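Methylenetetrahydrofolate--tRNA-(uracil-5-)-methyltransferase TrmFO (Thermus thermophilus, PDB 3G5S) is thought to methylate uridine 54 of tRNAs to 5-methyluridine, using methylenetetrahydrofolate as the carbon donor and FAD as cofactor. Local coordinates at residues 45-49 / 100-105; 17-21 / 107-111; 66-71 / 372-376. All blocks are in the same frame, centred on the assembly; numbering follows the deposited sequence.

Contact 1: residues 45-49 / 100-105; sequences RFAEI and FSGYIT
R45 reaches across S101, G102 and T105 with its whole length. Its CB starts 3.5 Å from S101 OG and also faces T105 OG1, and CG stays beside the serine oxygen. A bend at chi2 (-84°) then turns the chain along the helix surface, bringing CD to 3.6 Å from T105 OG1. NE and CZ pass over G102 CA, with CZ the closer at 3.8 Å, so that the guanidinium lies with one face over G102; glycine suits this place because it has no side chain to hold the flat group off the helix. At the tip NH2 gives a rather bent hydrogen bond of 3.1 Å to S101 OG, which sits close to the guanidinium plane, while NH1 forms a salt bridge with E98 one turn earlier.

R45 to E48 form a type II beta turn in the loop after strand 27-30 of the Rossmann-type FAD domain. A47 takes a left-handed backbone conformation (phi 59°) in this turn, and its backbone is hydrogen-bonded to A9 of the glycine-rich FAD loop. The turn is therefore held between that loop and helix 97-109.

Threonine serves F46 twice. T105 OG1 accepts from F46 N at 2.9 Å and in turn donates a hydrogen bond to S101 O, which the amide of T105 reaches from the opposite face of the carbonyl plane; meanwhile T105 CG2 lies over the rim of one face of the phenyl ring. Small A47 lets the helix come near: its CB is 3.6 Å from I104 CD1, and its carbonyl oxygen meets the edge of the F100 ring, 3.4 Å from CE1 and in the ring plane. The chain of I49 crosses F100 at about a right angle, with I49 CG1 3.6 Å from F100 CD1.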
# COMPACT_ATOMS: atom_id res chain seq x y z
N ARG A 45 -12.30 -6.46 -19.30
CA ARG A 45 -10.87 -6.39 -19.58
C ARG A 45 -10.01 -6.74 -18.37
O ARG A 45 -10.35 -6.40 -17.24
CB ARG A 45 -10.49 -4.99 -20.05
CG ARG A 45 -11.11 -4.58 -21.36
CD ARG A 45 -10.31 -5.10 -22.54
NE ARG A 45 -10.78 -4.55 -23.81
CZ ARG A 45 -10.45 -3.36 -24.28
NH1 ARG A 45 -10.94 -2.95 -25.45
NH2 ARG A 45 -9.63 -2.57 -23.60
N PHE A 46 -8.88 -7.38 -18.63
CA PHE A 46 -7.89 -7.58 -17.58
C PHE A 46 -7.21 -6.25 -17.27
O PHE A 46 -6.96 -5.44 -18.17
CB PHE A 46 -6.83 -8.60 -18.00
CG PHE A 46 -7.39 -9.93 -18.44
CD1 PHE A 46 -8.64 -10.36 -18.00
CD2 PHE A 46 -6.66 -10.76 -19.26
CE1 PHE A 46 -9.15 -11.59 -18.40
CE2 PHE A 46 -7.16 -11.99 -19.66
CZ PHE A 46 -8.40 -12.40 -19.23
N ALA A 47 -6.93 -6.03 -16.00
CA ALA A 47 -6.23 -4.83 -15.54
C ALA A 47 -6.98 -3.55 -15.89
O ALA A 47 -6.39 -2.52 -16.19
CB ALA A 47 -4.80 -4.80 -16.07
N GLU A 48 -8.31 -3.62 -15.84
CA GLU A 48 -9.12 -2.42 -15.95
C GLU A 48 -8.72 -1.41 -14.88
O GLU A 48 -8.58 -1.76 -13.71
CB GLU A 48 -10.61 -2.78 -15.80
CG GLU A 48 -11.52 -1.56 -15.76
CD GLU A 48 -13.01 -1.90 -15.66
OE1 GLU A 48 -13.40 -3.06 -15.91
OE2 GLU A 48 -13.79 -0.99 -15.33
N ILE A 49 -8.56 -0.16 -15.31
CA ILE A 49 -8.25 0.95 -14.42
C ILE A 49 -9.58 1.58 -14.01
O ILE A 49 -10.29 2.13 -14.85
CB ILE A 49 -7.38 1.99 -15.15
CG1 ILE A 49 -6.03 1.38 -15.54
CG2 ILE A 49 -7.22 3.25 -14.31
CD1 ILE A 49 -5.06 1.26 -14.38
N PHE A 100 -4.56 0.74 -22.50
CA PHE A 100 -3.82 0.06 -21.45
C PHE A 100 -4.38 -1.34 -21.21
O PHE A 100 -3.67 -2.34 -21.33
CB PHE A 100 -3.85 0.92 -20.18
CG PHE A 100 -3.24 0.27 -18.97
CD1 PHE A 100 -4.05 -0.37 -18.04
CD2 PHE A 100 -1.88 0.35 -18.72
CE1 PHE A 100 -3.51 -0.94 -16.91
CE2 PHE A 100 -1.34 -0.21 -17.59
CZ PHE A 100 -2.15 -0.86 -16.68
N SER A 101 -5.67 -1.42 -20.87
CA SER A 101 -6.25 -2.71 -20.54
C SER A 101 -6.39 -3.59 -21.78
O SER A 101 -6.31 -4.81 -21.68
CB SER A 101 -7.60 -2.54 -19.84
OG SER A 101 -8.58 -2.10 -20.76
N GLY A 102 -6.58 -2.97 -22.93
CA GLY A 102 -6.69 -3.71 -24.17
C GLY A 102 -5.41 -4.47 -24.50
O GLY A 102 -5.44 -5.64 -24.86
N TYR A 103 -4.28 -3.78 -24.37
CA TYR A 103 -2.98 -4.39 -24.64
C TYR A 103 -2.71 -5.55 -23.68
O TYR A 103 -2.28 -6.62 -24.09
CB TYR A 103 -1.87 -3.34 -24.54
CG TYR A 103 -0.46 -3.86 -24.75
CD1 TYR A 103 0.08 -3.95 -26.02
CD2 TYR A 103 0.32 -4.25 -23.67
CE1 TYR A 103 1.37 -4.42 -26.21
CE2 TYR A 103 1.61 -4.72 -23.86
CZ TYR A 103 2.13 -4.81 -25.13
OH TYR A 103 3.41 -5.27 -25.31
N ILE A 104 -2.95 -5.32 -22.39
CA ILE A 104 -2.73 -6.35 -21.39
C ILE A 104 -3.61 -7.58 -21.66
O ILE A 104 -3.14 -8.72 -21.60
CB ILE A 104 -2.99 -5.78 -19.98
CG1 ILE A 104 -1.91 -4.74 -19.65
CG2 ILE A 104 -3.01 -6.89 -18.94
CD1 ILE A 104 -2.20 -3.92 -18.42
N THR A 105 -4.87 -7.33 -21.97
CA THR A 105 -5.82 -8.41 -22.23
C THR A 105 -5.40 -9.21 -23.46
O THR A 105 -5.46 -10.44 -23.45
CB THR A 105 -7.24 -7.86 -22.41
OG1 THR A 105 -7.64 -7.18 -21.21
CG2 THR A 105 -8.21 -8.99 -22.69

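Contact 2: residues 17-21 / 107-111; sequences AWTLL and RLTGH
W18 swings its indole out toward R107 and L108 because CG stands anti to the backbone N (chi1 -169°), which carries the six-membered ring across to the neighbouring helix. R107 answers by folding back on itself: bends at chi2 and chi3 lay its guanidinium against the rim of the indole. The imidazole of H111 lies flat over L21.

The two flat groups of W18 and R107 stand almost perpendicular, 82° apart. The indole presents its edge to the guanidinium face, W18 CH2 lying 3.4 Å from R107 NH2, and the neighbouring W18 CZ3 approaches R107 O at 3.6 Å. Tryptophan suits the place by its length, spanning the gap where the nearest CA atoms of the two segments, those of W18 and L108, are 6.8 Å apart.

At the edge of the indole, near its plane, L108 CD2 fits among three residues of helix 11-22: A17 CB, W18 CE3 at 3.8 Å and L21 CD1 at 3.7 Å. Alanine, being small, leaves room for this methyl. The side chains of L21 and H111 slide past each other in opposite directions, with L21 CB 3.8 Å from the centroid of the imidazole and only 12° off the ring normal, a CH-pi contact over the face. L21 CD2 adds a touch on H111 ND1 at 3.8 Å.

Helix 11-22 follows the glycine-rich FAD loop, whereas helix 97-109 leads into edge strand 114-117 of the parallel sheet, so within the Rossmann-type domain the contact packs helix 11-22 against helix 97-109 and the loop that follows it. H111 ND1 is taken by the amide of L113, which would leave the ring proton on NE2. The adhesion itself rests on dispersion and ring contacts; the cation of R107 meets an indole edge rather than its pi face, so a classical cation-pi attraction is not to be expected.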
# COMPACT_ATOMS: atom_id res chain seq x y z
N ALA A 17 0.21 -13.40 -13.57
CA ALA A 17 0.04 -14.34 -14.68
C ALA A 17 1.15 -14.17 -15.71
O ALA A 17 1.74 -15.14 -16.17
CB ALA A 17 -1.32 -14.17 -15.33
N TRP A 18 1.45 -12.93 -16.07
CA TRP A 18 2.48 -12.70 -17.08
C TRP A 18 3.83 -13.23 -16.62
O TRP A 18 4.60 -13.77 -17.42
CB TRP A 18 2.57 -11.20 -17.39
CG TRP A 18 3.39 -10.89 -18.60
CD1 TRP A 18 4.53 -10.15 -18.64
CD2 TRP A 18 3.10 -11.26 -19.95
NE1 TRP A 18 4.99 -10.06 -19.93
CE2 TRP A 18 4.13 -10.73 -20.76
CE3 TRP A 18 2.08 -12.01 -20.55
CZ2 TRP A 18 4.16 -10.93 -22.14
CZ3 TRP A 18 2.11 -12.19 -21.92
CH2 TRP A 18 3.15 -11.66 -22.70
N THR A 19 4.13 -13.05 -15.34
CA THR A 19 5.41 -13.50 -14.81
C THR A 19 5.54 -15.02 -14.90
O THR A 19 6.56 -15.56 -15.34
CB THR A 19 5.59 -13.03 -13.36
OG1 THR A 19 5.33 -11.63 -13.26
CG2 THR A 19 7.01 -13.30 -12.88
N LEU A 20 4.48 -15.71 -14.49
CA LEU A 20 4.44 -17.16 -14.61
C LEU A 20 4.63 -17.60 -16.06
O LEU A 20 5.44 -18.48 -16.36
CB LEU A 20 3.10 -17.65 -14.06
CG LEU A 20 3.02 -17.70 -12.53
CD1 LEU A 20 1.62 -17.37 -12.03
CD2 LEU A 20 3.46 -19.06 -12.03
N LEU A 21 3.88 -16.98 -16.97
CA LEU A 21 3.93 -17.35 -18.38
C LEU A 21 5.33 -17.14 -18.96
O LEU A 21 5.82 -17.97 -19.73
CB LEU A 21 2.88 -16.57 -19.17
CG LEU A 21 1.43 -16.85 -18.77
CD1 LEU A 21 0.49 -15.82 -19.39
CD2 LEU A 21 1.01 -18.27 -19.16
N ARG A 107 -2.29 -9.49 -24.81
CA ARG A 107 -1.03 -10.21 -24.60
C ARG A 107 -1.26 -11.47 -23.77
O ARG A 107 -0.72 -12.52 -24.07
CB ARG A 107 0.04 -9.32 -23.95
CG ARG A 107 0.59 -8.19 -24.82
CD ARG A 107 1.14 -8.65 -26.15
NE ARG A 107 2.16 -9.69 -26.06
CZ ARG A 107 3.44 -9.47 -25.75
NH1 ARG A 107 3.86 -8.25 -25.47
NH2 ARG A 107 4.30 -10.48 -25.71
N LEU A 108 -2.06 -11.35 -22.71
CA LEU A 108 -2.36 -12.49 -21.87
C LEU A 108 -3.20 -13.53 -22.60
O LEU A 108 -2.85 -14.71 -22.65
CB LEU A 108 -3.07 -12.04 -20.59
CG LEU A 108 -2.14 -11.48 -19.52
CD1 LEU A 108 -2.90 -10.71 -18.46
CD2 LEU A 108 -1.32 -12.60 -18.89
N THR A 109 -4.32 -13.09 -23.16
CA THR A 109 -5.26 -14.01 -23.78
C THR A 109 -4.62 -14.80 -24.92
O THR A 109 -4.95 -15.96 -25.15
CB THR A 109 -6.53 -13.29 -24.27
OG1 THR A 109 -7.16 -12.64 -23.16
CG2 THR A 109 -7.51 -14.27 -24.90
N GLY A 110 -3.68 -14.17 -25.62
CA GLY A 110 -3.01 -14.80 -26.74
C GLY A 110 -1.86 -15.74 -26.40
O GLY A 110 -1.31 -16.38 -27.28
N HIS A 111 -1.50 -15.82 -25.12
CA HIS A 111 -0.39 -16.69 -24.72
C HIS A 111 -0.81 -18.16 -24.71
O HIS A 111 -1.84 -18.51 -24.14
CB HIS A 111 0.13 -16.30 -23.33
CG HIS A 111 1.51 -16.81 -23.07
ND1 HIS A 111 1.78 -18.15 -22.84
CD2 HIS A 111 2.70 -16.17 -23.02
CE1 HIS A 111 3.08 -18.31 -22.67
NE2 HIS A 111 3.66 -17.12 -22.77

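Contact 3: residues 66-71 / 372-376; sequences LLQAEM and ESMLG
Two hydrogen bonds to E70, from the amides of M374 and L375, carry the polar part. The side chain, extended beyond CG, brings its carboxylate to the beginning of helix 374-384, where both oxygens use their syn lone pairs: OE2 accepts from M374 N at 2.7 Å (156°) and OE1 from L375 N at 2.9 Å (161°). This fork fixes the rotation of the carboxylate. Glutamate suits the place, being long enough to cross from one helix to the other, and the helix end would probably stabilise its negative charge in this buried setting. S373, the N-cap, adds a local bond, its OG accepting from G376 N at 3.0 Å; that hydroxyl also bonds P370 O.

Apolar contacts lie around the carboxylate. L66 CD2 meets the CB of M374 at 3.8 Å, and L67 CB faces M374 CG. L67 CD1 lies 4.0 Å from L375 CB. The bent selenomethionine M71 puts its CE 3.8 Å from L375 CD2.

The polar bonds amount to N-terminal capping of helix 374-384, supplied locally by S373 and from helix 63-74 by E70, which links the two helices.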
# COMPACT_ATOMS: atom_id res chain seq x y z
N LEU A 66 10.66 5.51 -8.95
CA LEU A 66 11.59 4.41 -8.79
C LEU A 66 10.90 3.07 -9.05
O LEU A 66 11.44 2.22 -9.76
CB LEU A 66 12.22 4.43 -7.40
CG LEU A 66 13.09 3.22 -7.05
CD1 LEU A 66 14.19 2.99 -8.08
CD2 LEU A 66 13.67 3.34 -5.65
N LEU A 67 9.71 2.88 -8.49
CA LEU A 67 9.02 1.61 -8.69
C LEU A 67 8.70 1.38 -10.17
O LEU A 67 8.80 0.26 -10.67
CB LEU A 67 7.76 1.56 -7.82
CG LEU A 67 7.02 0.22 -7.80
CD1 LEU A 67 7.90 -0.93 -7.37
CD2 LEU A 67 5.82 0.31 -6.87
N GLN A 68 8.32 2.45 -10.89
CA GLN A 68 8.11 2.35 -12.33
C GLN A 68 9.37 1.86 -13.04
O GLN A 68 9.31 0.98 -13.90
CB GLN A 68 7.68 3.70 -12.91
CG GLN A 68 6.28 4.11 -12.50
CD GLN A 68 5.98 5.57 -12.75
OE1 GLN A 68 6.77 6.29 -13.37
NE2 GLN A 68 4.84 6.03 -12.25
N ALA A 69 10.50 2.46 -12.70
CA ALA A 69 11.77 2.09 -13.32
C ALA A 69 12.15 0.65 -13.01
O ALA A 69 12.63 -0.08 -13.88
CB ALA A 69 12.88 3.06 -12.90
N GLU A 70 11.95 0.23 -11.76
CA GLU A 70 12.22 -1.15 -11.38
C GLU A 70 11.37 -2.10 -12.20
O GLU A 70 11.85 -3.11 -12.68
CB GLU A 70 11.94 -1.35 -9.88
CG GLU A 70 12.93 -0.65 -8.98
CD GLU A 70 12.59 -0.71 -7.49
OE1 GLU A 70 11.53 -1.26 -7.09
OE2 GLU A 70 13.41 -0.17 -6.71
N MSE A 71 10.09 -1.78 -12.33
CA MSE A 71 9.19 -2.67 -13.05
C MSE A 71 9.52 -2.74 -14.55
O MSE A 71 9.37 -3.80 -15.15
CB MSE A 71 7.73 -2.30 -12.77
CG MSE A 71 7.29 -2.72 -11.36
SE MSE A 71 7.46 -4.66 -11.06
CE MSE A 71 9.21 -4.65 -10.20
N GLU A 372 16.85 -1.72 -0.37
CA GLU A 372 17.13 -0.47 -1.07
C GLU A 372 16.21 -0.24 -2.25
O GLU A 372 16.05 0.90 -2.69
CB GLU A 372 18.58 -0.41 -1.56
CG GLU A 372 19.61 -0.34 -0.46
CD GLU A 372 19.78 -1.64 0.29
OE1 GLU A 372 19.39 -2.71 -0.24
OE2 GLU A 372 20.34 -1.60 1.41
N SER A 373 15.64 -1.31 -2.80
CA SER A 373 14.71 -1.16 -3.91
C SER A 373 13.35 -0.80 -3.36
O SER A 373 13.01 -1.12 -2.22
CB SER A 373 14.65 -2.43 -4.76
OG SER A 373 14.00 -3.50 -4.10
N MSE A 374 12.55 -0.13 -4.18
CA MSE A 374 11.22 0.25 -3.73
C MSE A 374 10.32 -0.98 -3.57
O MSE A 374 9.59 -1.09 -2.58
CB MSE A 374 10.59 1.28 -4.67
CG MSE A 374 9.28 1.87 -4.17
SE MSE A 374 9.41 2.69 -2.39
CE MSE A 374 10.81 3.97 -2.75
N LEU A 375 10.37 -1.91 -4.51
CA LEU A 375 9.56 -3.12 -4.34
C LEU A 375 10.00 -3.88 -3.09
O LEU A 375 9.17 -4.36 -2.32
CB LEU A 375 9.61 -4.02 -5.57
CG LEU A 375 8.81 -5.32 -5.44
CD1 LEU A 375 7.36 -5.05 -5.04
CD2 LEU A 375 8.88 -6.11 -6.73
N GLY A 376 11.31 -3.98 -2.88
CA GLY A 376 11.83 -4.64 -1.70
C GLY A 376 11.41 -3.95 -0.42
O GLY A 376 11.02 -4.59 0.55

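From the N terminus, helix 11-22 supplies 17-21, the loop after strand 27-30 supplies 45-49, and helix 63-74 supplies 66-71. Helix 97-109 and the turn after it then return to the first two: 100-105 closes contact 1, and 107-111 closes the wider loop of contact 2, so contact 1 nests within contact 2. They are neighbours in space too, F46 CE2 lying 3.6 Å from T109 OG1, and together they fix one helix near the FAD-binding loop. Contact 3 opens inside both loops yet closes only at 372-376, so it crosses each of them. About 22 Å from both, centre to centre, it ties helix 374-384 back to the N-terminal part of the chain.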